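Long-range contacts in metallopeptidase containing co-catalytic metalloactive site (Shewanella denitrificans OS217, PDB 3B2Y), which probably acts as a zinc-dependent metallocarboxypeptidase of the M14 family, and binds a nickel ion at its metal site in this crystal: residues 23-28 and 106-111; 77-82 and 117-122. One frame throughout, in Å; residues are numbered along the deposited sequence.

Contact 1 of 2, residues 23-28 and 106-111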
ATOM      1  N   ASN A  23      14.947  -4.781   5.198  1.00 27.23           N
ATOM      2  CA  ASN A  23      14.874  -3.659   6.131  1.00 27.41           C
ATOM      3  C   ASN A  23      15.977  -2.641   5.903  1.00 31.31           C
ATOM      4  O   ASN A  23      16.235  -1.811   6.786  1.00 30.28           O
ATOM      5  CB  ASN A  23      14.825  -4.126   7.594  1.00 29.18           C
ATOM      6  CG  ASN A  23      16.119  -4.719   8.042  1.00 26.44           C
ATOM      7  OD1 ASN A  23      16.868  -5.234   7.202  1.00 27.67           O
ATOM      8  ND2 ASN A  23      16.418  -4.669   9.342  1.00 27.00           N
ATOM      9  N   ASP A  24      16.589  -2.688   4.713  1.00 26.54           N
ATOM     10  CA  ASP A  24      17.712  -1.793   4.395  1.00 31.27           C
ATOM     11  C   ASP A  24      17.074  -0.476   3.924  1.00 31.91           C
ATOM     12  O   ASP A  24      16.876  -0.199   2.726  1.00 31.04           O
ATOM     13  CB  ASP A  24      18.647  -2.403   3.371  1.00 27.60           C
ATOM     14  CG  ASP A  24      19.860  -1.586   3.138  1.00 34.05           C
ATOM     15  OD1 ASP A  24      19.888  -0.419   3.590  1.00 31.84           O
ATOM     16  OD2 ASP A  24      20.818  -2.137   2.535  1.00 36.38           O
ATOM     17  N   ILE A  25      16.740   0.334   4.916  1.00 31.11           N
ATOM     18  CA  ILE A  25      15.938   1.549   4.653  1.00 31.77           C
ATOM     19  C   ILE A  25      16.751   2.618   3.897  1.00 27.46           C
ATOM     20  O   ILE A  25      16.226   3.349   3.063  1.00 28.32           O
ATOM     21  CB  ILE A  25      15.351   2.093   5.991  1.00 35.27           C
ATOM     22  CG1 ILE A  25      14.322   3.183   5.737  1.00 35.89           C
ATOM     23  CG2 ILE A  25      16.413   2.595   6.910  1.00 28.33           C
ATOM     24  CD1 ILE A  25      13.398   3.479   6.964  1.00 32.78           C
ATOM     25  N   ASP A  26      18.073   2.658   4.107  1.00 29.75           N
ATOM     26  CA  ASP A  26      18.893   3.615   3.382  1.00 32.60           C
ATOM     27  C   ASP A  26      18.950   3.282   1.891  1.00 32.01           C
ATOM     28  O   ASP A  26      18.834   4.156   1.064  1.00 29.59           O
ATOM     29  CB  ASP A  26      20.320   3.669   3.957  1.00 34.35           C
ATOM     30  CG  ASP A  26      20.365   4.322   5.370  1.00 41.70           C
ATOM     31  OD1 ASP A  26      19.525   5.210   5.683  1.00 52.89           O
ATOM     32  OD2 ASP A  26      21.264   3.968   6.155  1.00 50.00           O
ATOM     33  N   ALA A  27      19.097   1.999   1.575  1.00 31.23           N
ATOM     34  CA  ALA A  27      19.071   1.519   0.194  1.00 29.87           C
ATOM     35  C   ALA A  27      17.725   1.843  -0.407  1.00 30.75           C
ATOM     36  O   ALA A  27      17.665   2.293  -1.543  1.00 27.69           O
ATOM     37  CB  ALA A  27      19.305   0.015   0.130  1.00 30.85           C
ATOM     38  N   PHE A  28      16.663   1.585   0.350  1.00 27.98           N
ATOM     39  CA  PHE A  28      15.304   1.897  -0.138  1.00 27.39           C
ATOM     40  C   PHE A  28      15.188   3.355  -0.551  1.00 28.23           C
ATOM     41  O   PHE A  28      14.801   3.665  -1.698  1.00 27.52           O
ATOM     42  CB  PHE A  28      14.259   1.553   0.922  1.00 29.02           C
ATOM     43  CG  PHE A  28      12.847   1.812   0.476  1.00 29.20           C
ATOM     44  CD1 PHE A  28      12.236   1.007  -0.447  1.00 33.52           C
ATOM     45  CD2 PHE A  28      12.177   2.922   0.946  1.00 27.98           C
ATOM     46  CE1 PHE A  28      10.962   1.274  -0.846  1.00 31.89           C
ATOM     47  CE2 PHE A  28      10.915   3.212   0.561  1.00 34.42           C
ATOM     48  CZ  PHE A  28      10.302   2.423  -0.347  1.00 29.92           C
ATOM     49  N   LEU A 106       2.537   6.977  -1.765  1.00 27.18           N
ATOM     50  CA  LEU A 106       2.877   7.107  -0.333  1.00 25.74           C
ATOM     51  C   LEU A 106       3.600   5.781   0.036  1.00 27.58           C
ATOM     52  O   LEU A 106       3.024   4.851   0.553  1.00 31.29           O
ATOM     53  CB  LEU A 106       1.589   7.380   0.458  1.00 32.96           C
ATOM     54  CG  LEU A 106       1.566   7.834   1.886  1.00 37.45           C
ATOM     55  CD1 LEU A 106       2.161   9.254   1.999  1.00 32.34           C
ATOM     56  CD2 LEU A 106       0.098   7.891   2.315  1.00 34.43           C
ATOM     57  N   PRO A 107       4.881   5.683  -0.321  1.00 28.94           N
ATOM     58  CA  PRO A 107       5.586   4.430  -0.367  1.00 34.22           C
ATOM     59  C   PRO A 107       5.854   3.819   1.009  1.00 33.58           C
ATOM     60  O   PRO A 107       5.997   2.613   1.115  1.00 34.42           O
ATOM     61  CB  PRO A 107       6.973   4.818  -0.967  1.00 35.83           C
ATOM     62  CG  PRO A 107       6.793   6.087  -1.591  1.00 40.87           C
ATOM     63  CD  PRO A 107       5.692   6.794  -0.816  1.00 33.42           C
ATOM     64  N   LEU A 108       6.002   4.652   2.031  1.00 30.01           N
ATOM     65  CA  LEU A 108       6.516   4.170   3.312  1.00 31.00           C
ATOM     66  C   LEU A 108       6.043   5.036   4.467  1.00 31.74           C
ATOM     67  O   LEU A 108       6.691   6.019   4.795  1.00 35.38           O
ATOM     68  CB  LEU A 108       8.030   4.133   3.295  1.00 32.63           C
ATOM     69  CG  LEU A 108       8.758   3.596   4.549  1.00 38.23           C
ATOM     70  CD1 LEU A 108       8.153   2.190   5.010  1.00 35.81           C
ATOM     71  CD2 LEU A 108      10.321   3.533   4.336  1.00 32.24           C
ATOM     72  N   VAL A 109       4.927   4.660   5.079  1.00 30.75           N
ATOM     73  CA  VAL A 109       4.292   5.438   6.133  1.00 31.89           C
ATOM     74  C   VAL A 109       4.950   5.237   7.534  1.00 32.66           C
ATOM     75  O   VAL A 109       4.987   6.157   8.362  1.00 32.05           O
ATOM     76  CB  VAL A 109       2.829   5.089   6.146  1.00 33.69           C
ATOM     77  CG1 VAL A 109       2.114   5.607   7.398  1.00 31.41           C
ATOM     78  CG2 VAL A 109       2.164   5.564   4.837  1.00 34.57           C
ATOM     79  N   ASN A 110       5.560   4.071   7.726  1.00 30.94           N
ATOM     80  CA  ASN A 110       6.124   3.650   8.993  1.00 27.67           C
ATOM     81  C   ASN A 110       7.651   3.313   8.871  1.00 28.49           C
ATOM     82  O   ASN A 110       8.070   2.174   8.891  1.00 29.34           O
ATOM     83  CB  ASN A 110       5.391   2.428   9.459  1.00 28.26           C
ATOM     84  CG  ASN A 110       5.861   1.919  10.822  1.00 29.00           C
ATOM     85  OD1 ASN A 110       6.621   2.552  11.560  1.00 28.90           O
ATOM     86  ND2 ASN A 110       5.359   0.737  11.167  1.00 26.67           N
ATOM     87  N   PRO A 111       8.466   4.327   8.657  1.00 26.18           N
ATOM     88  CA  PRO A 111       9.907   3.978   8.481  1.00 26.43           C
ATOM     89  C   PRO A 111      10.579   3.394   9.679  1.00 27.60           C
ATOM     90  O   PRO A 111      11.455   2.535   9.512  1.00 28.53           O
ATOM     91  CB  PRO A 111      10.518   5.349   8.171  1.00 25.66           C
ATOM     92  CG  PRO A 111       9.558   6.338   8.760  1.00 30.00           C
ATOM     93  CD  PRO A 111       8.227   5.738   8.436  1.00 32.14           C
TER
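The ring of Phe28 meets Pro107 at its edge, near the ring plane, with CZ of Phe28 4.1 Å from CB of Pro107, the side chains crossing at about a right angle. Leu108 approaches the same ring obliquely: its CD2 lies 3.8 Å from CE2 of Phe28, while the two side chains slide past each other in opposite directions. CG of Phe28 stands anti to the backbone N (chi1 -178°), which sets it on the side facing the loop; chi2 (72°) turns the ring. Trp84 adds an edge-to-face pair to this ring, and Phe114 meets it with planes at about 50°. An alanine in place of Phe28 would probably open a gap beside Leu108 CD2 and Pro107 CB and take from Trp84 and Phe114 the ring they meet. One turn earlier, Ile25 reaches the other end of the loop. Its CD1 sits 3.6 Å from CB of Pro111 and 3.3 Å from O of Pro111. The same CD1 is 4.0 Å from CD2 of Leu108, which touches both helix residues. No hydrogen bond crosses; all five touching residues are buried. Asp24 N-caps the helix, its OD1 accepting from Ala27 N at 3.2 Å from above the carboxylate plane. The arrangement is apolar helix-on-loop packing in the M14 peptidase fold: the first turn of helix 25-39 rests on the loop from edge strand 102-106 to helix 111-115.

Contact 2 of 2, residues 77-82 and 117-122; sequences GEEAAG and GHRFNR. With NI (nickel (II) ion), chain C.
NH1 of Arg119 donates to two carboxylates in salt-bridge hydrogen bonds, 2.9 Å to OE2 of Glu78 and 3.0 Å to OE2 of Glu79. The Arg119 chain is extended from CG to NE, with CG anti to the backbone N (chi1 -177°), and runs alongside Glu78 in the same direction. CG of Glu78 sits between the backbone N and the carbonyl carbon (chi1 87°), and a bend at chi2 sets CD beside the Arg119 chain, with OE1 of Glu78 3.3 Å from CB of Arg119. The Glu78 bond uses the syn lone pair of OE2 and lies in the guanidinium plane, although the two flat groups stand 78° apart. OE2 of Glu79, on a chain extended beyond CG, is met by NH1 nearly along its C-O axis. That carboxylate grips the nickel through OE1 at 2.1 Å and OE2 at 2.2 Å; His76, His170 and two waters complete the site. The backbones also come close: CA of Gly77 is 3.0 Å from O of His118, and a CB on Gly77 would clash with that oxygen. Second-shell Arg119, itself positioned by Glu78, is likely to help the nickel and Glu171 N hold the Glu79 carboxylate in its rotation, and would probably temper its donation to the metal.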
ATOM      1  N   GLY A  77       5.660  -2.585   9.414  1.00 34.39           N
ATOM      2  CA  GLY A  77       7.049  -2.787   9.062  1.00 33.04           C
ATOM      3  C   GLY A  77       7.484  -4.181   8.724  1.00 34.71           C
ATOM      4  O   GLY A  77       8.477  -4.368   8.042  1.00 41.86           O
ATOM      5  N   GLU A  78       6.736  -5.169   9.178  1.00 33.04           N
ATOM      6  CA  GLU A  78       7.012  -6.565   8.798  1.00 32.36           C
ATOM      7  C   GLU A  78       6.508  -6.851   7.355  1.00 33.33           C
ATOM      8  O   GLU A  78       6.813  -7.898   6.802  1.00 33.45           O
ATOM      9  CB  GLU A  78       6.431  -7.553   9.822  1.00 32.86           C
ATOM     10  CG  GLU A  78       4.990  -8.038   9.716  1.00 36.56           C
ATOM     11  CD  GLU A  78       3.981  -7.010  10.123  1.00 40.64           C
ATOM     12  OE1 GLU A  78       4.341  -5.825  10.055  1.00 40.18           O
ATOM     13  OE2 GLU A  78       2.819  -7.362  10.471  1.00 44.31           O
ATOM     14  N   GLU A  79       5.713  -5.936   6.794  1.00 28.68           N
ATOM     15  CA  GLU A  79       5.085  -6.116   5.471  1.00 33.30           C
ATOM     16  C   GLU A  79       5.915  -5.478   4.355  1.00 31.80           C
ATOM     17  O   GLU A  79       5.427  -4.682   3.576  1.00 32.88           O
ATOM     18  CB  GLU A  79       3.663  -5.537   5.528  1.00 32.67           C
ATOM     19  CG  GLU A  79       2.838  -6.315   6.556  1.00 26.79           C
ATOM     20  CD  GLU A  79       1.403  -5.800   6.778  1.00 36.79           C
ATOM     21  OE1 GLU A  79       0.958  -4.949   5.991  1.00 36.78           O
ATOM     22  OE2 GLU A  79       0.787  -6.225   7.820  1.00 35.99           O
ATOM     23  N   ALA A  80       7.202  -5.845   4.309  1.00 31.02           N
ATOM     24  CA  ALA A  80       8.227  -5.139   3.519  1.00 31.02           C
ATOM     25  C   ALA A  80       8.091  -5.277   1.989  1.00 32.58           C
ATOM     26  O   ALA A  80       8.585  -4.413   1.212  1.00 34.18           O
ATOM     27  CB  ALA A  80       9.651  -5.545   3.995  1.00 33.08           C
ATOM     28  N   ALA A  81       7.382  -6.307   1.533  1.00 31.42           N
ATOM     29  CA  ALA A  81       7.124  -6.481   0.107  1.00 30.34           C
ATOM     30  C   ALA A  81       6.298  -5.376  -0.524  1.00 33.58           C
ATOM     31  O   ALA A  81       6.323  -5.180  -1.751  1.00 33.42           O
ATOM     32  CB  ALA A  81       6.426  -7.878  -0.196  1.00 31.09           C
ATOM     33  N   GLY A  82       5.532  -4.661   0.292  1.00 34.06           N
ATOM     34  CA  GLY A  82       4.796  -3.512  -0.224  1.00 31.37           C
ATOM     35  C   GLY A  82       5.695  -2.377  -0.744  1.00 33.74           C
ATOM     36  O   GLY A  82       5.667  -2.037  -1.920  1.00 33.25           O
ATOM     37  N   GLY A 117      11.965  -4.162  10.947  1.00 29.84           N
ATOM     38  CA  GLY A 117      11.167  -5.279  10.460  1.00 29.78           C
ATOM     39  C   GLY A 117       9.967  -5.720  11.307  1.00 31.33           C
ATOM     40  O   GLY A 117       9.604  -6.903  11.308  1.00 30.43           O
ATOM     41  N   HIS A 118       9.335  -4.794  12.015  1.00 28.83           N
ATOM     42  CA  HIS A 118       8.150  -5.151  12.812  1.00 25.32           C
ATOM     43  C   HIS A 118       6.968  -4.232  12.521  1.00 29.01           C
ATOM     44  O   HIS A 118       7.116  -3.124  12.072  1.00 28.18           O
ATOM     45  CB  HIS A 118       8.462  -5.214  14.330  1.00 29.87           C
ATOM     46  CG  HIS A 118       9.029  -3.960  14.930  1.00 26.67           C
ATOM     47  ND1 HIS A 118       8.455  -2.719  14.778  1.00 31.26           N
ATOM     48  CD2 HIS A 118      10.064  -3.780  15.781  1.00 33.28           C
ATOM     49  CE1 HIS A 118       9.155  -1.819  15.443  1.00 36.41           C
ATOM     50  NE2 HIS A 118      10.131  -2.434  16.073  1.00 34.06           N
ATOM     51  N   ARG A 119       5.804  -4.721  12.877  1.00 25.71           N
ATOM     52  CA  ARG A 119       4.541  -4.119  12.520  1.00 29.74           C
ATOM     53  C   ARG A 119       4.402  -2.716  13.050  1.00 30.02           C
ATOM     54  O   ARG A 119       3.998  -1.813  12.319  1.00 31.24           O
ATOM     55  CB  ARG A 119       3.477  -4.968  13.146  1.00 25.77           C
ATOM     56  CG  ARG A 119       2.018  -4.597  12.872  1.00 34.92           C
ATOM     57  CD  ARG A 119       1.159  -5.773  13.342  1.00 41.07           C
ATOM     58  NE  ARG A 119      -0.209  -5.556  12.921  1.00 36.66           N
ATOM     59  CZ  ARG A 119      -0.638  -5.773  11.680  1.00 40.98           C
ATOM     60  NH1 ARG A 119       0.176  -6.231  10.737  1.00 43.79           N
ATOM     61  NH2 ARG A 119      -1.895  -5.500  11.379  1.00 48.25           N
ATOM     62  N   PHE A 120       4.741  -2.532  14.331  1.00 30.22           N
ATOM     63  CA  PHE A 120       4.525  -1.190  14.937  1.00 27.59           C
ATOM     64  C   PHE A 120       5.629  -0.224  14.604  1.00 31.09           C
ATOM     65  O   PHE A 120       6.701  -0.588  14.133  1.00 29.91           O
ATOM     66  CB  PHE A 120       4.400  -1.304  16.410  1.00 30.39           C
ATOM     67  CG  PHE A 120       3.257  -2.141  16.850  1.00 33.82           C
ATOM     68  CD1 PHE A 120       2.091  -2.228  16.086  1.00 39.58           C
ATOM     69  CD2 PHE A 120       3.331  -2.819  18.038  1.00 42.72           C
ATOM     70  CE1 PHE A 120       1.026  -2.975  16.524  1.00 41.13           C
ATOM     71  CE2 PHE A 120       2.256  -3.598  18.477  1.00 41.67           C
ATOM     72  CZ  PHE A 120       1.109  -3.640  17.720  1.00 35.88           C
ATOM     73  N   ASN A 121       5.387   1.045  14.910  1.00 29.02           N
ATOM     74  CA  ASN A 121       6.453   1.976  14.884  1.00 30.55           C
ATOM     75  C   ASN A 121       7.244   1.714  16.147  1.00 27.49           C
ATOM     76  O   ASN A 121       6.918   0.900  17.012  1.00 29.26           O
ATOM     77  CB  ASN A 121       5.952   3.439  14.788  1.00 29.47           C
ATOM     78  CG  ASN A 121       5.051   3.845  15.949  1.00 35.95           C
ATOM     79  OD1 ASN A 121       5.041   3.225  17.024  1.00 31.43           O
ATOM     80  ND2 ASN A 121       4.330   4.958  15.754  1.00 31.00           N
ATOM     81  N   ARG A 122       8.278   2.461  16.296  1.00 32.73           N
ATOM     82  CA  ARG A 122       9.163   2.176  17.429  1.00 36.32           C
ATOM     83  C   ARG A 122       8.605   2.599  18.792  1.00 35.71           C
ATOM     84  O   ARG A 122       9.219   2.349  19.831  1.00 38.10           O
ATOM     85  CB  ARG A 122      10.488   2.789  17.142  1.00 40.13           C
ATOM     86  CG  ARG A 122      10.663   4.168  17.535  1.00 49.16           C
ATOM     87  CD  ARG A 122      12.085   4.274  18.031  1.00 46.59           C
ATOM     88  NE  ARG A 122      12.420   5.664  18.049  1.00 48.00           N
ATOM     89  CZ  ARG A 122      12.368   6.419  19.137  1.00 56.45           C
ATOM     90  NH1 ARG A 122      12.064   5.900  20.341  1.00 49.78           N
ATOM     91  NH2 ARG A 122      12.676   7.709  19.017  1.00 56.43           N
TER
HETATM   92 NI    NI C 275      -0.744  -4.766   7.190  0.70 29.97          NI
HETATM   93  O   HOH W   1      -1.706  -6.810   6.749  1.00 34.23           O
HETATM   94  O   HOH W   2      -2.260  -5.193   8.089  1.00 40.30           O

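From the N terminus the chain passes through 23-28 into helix 25-39, crosses the hairpin of strands 42-49 and 52-58 and strand 68-73, and reaches 77-82. It then follows helix 81-92 and strand 102-106 to 106-111, where contact 1 closes a loop with 77 residues between its segments. Helix 111-115 leads on to 117-122, which closes contact 2 across 34 residues. The segments alternate, so the two loops cross. Contact 1 joins the N-terminal helix to the exit of an edge strand; contact 2 ties the metal-binding loop after strand 68-73 to the loop beyond helix 111-115. Their centres are 9 Å apart, and they touch where Asn110 ND2 lies 3.1 Å from Arg119 O.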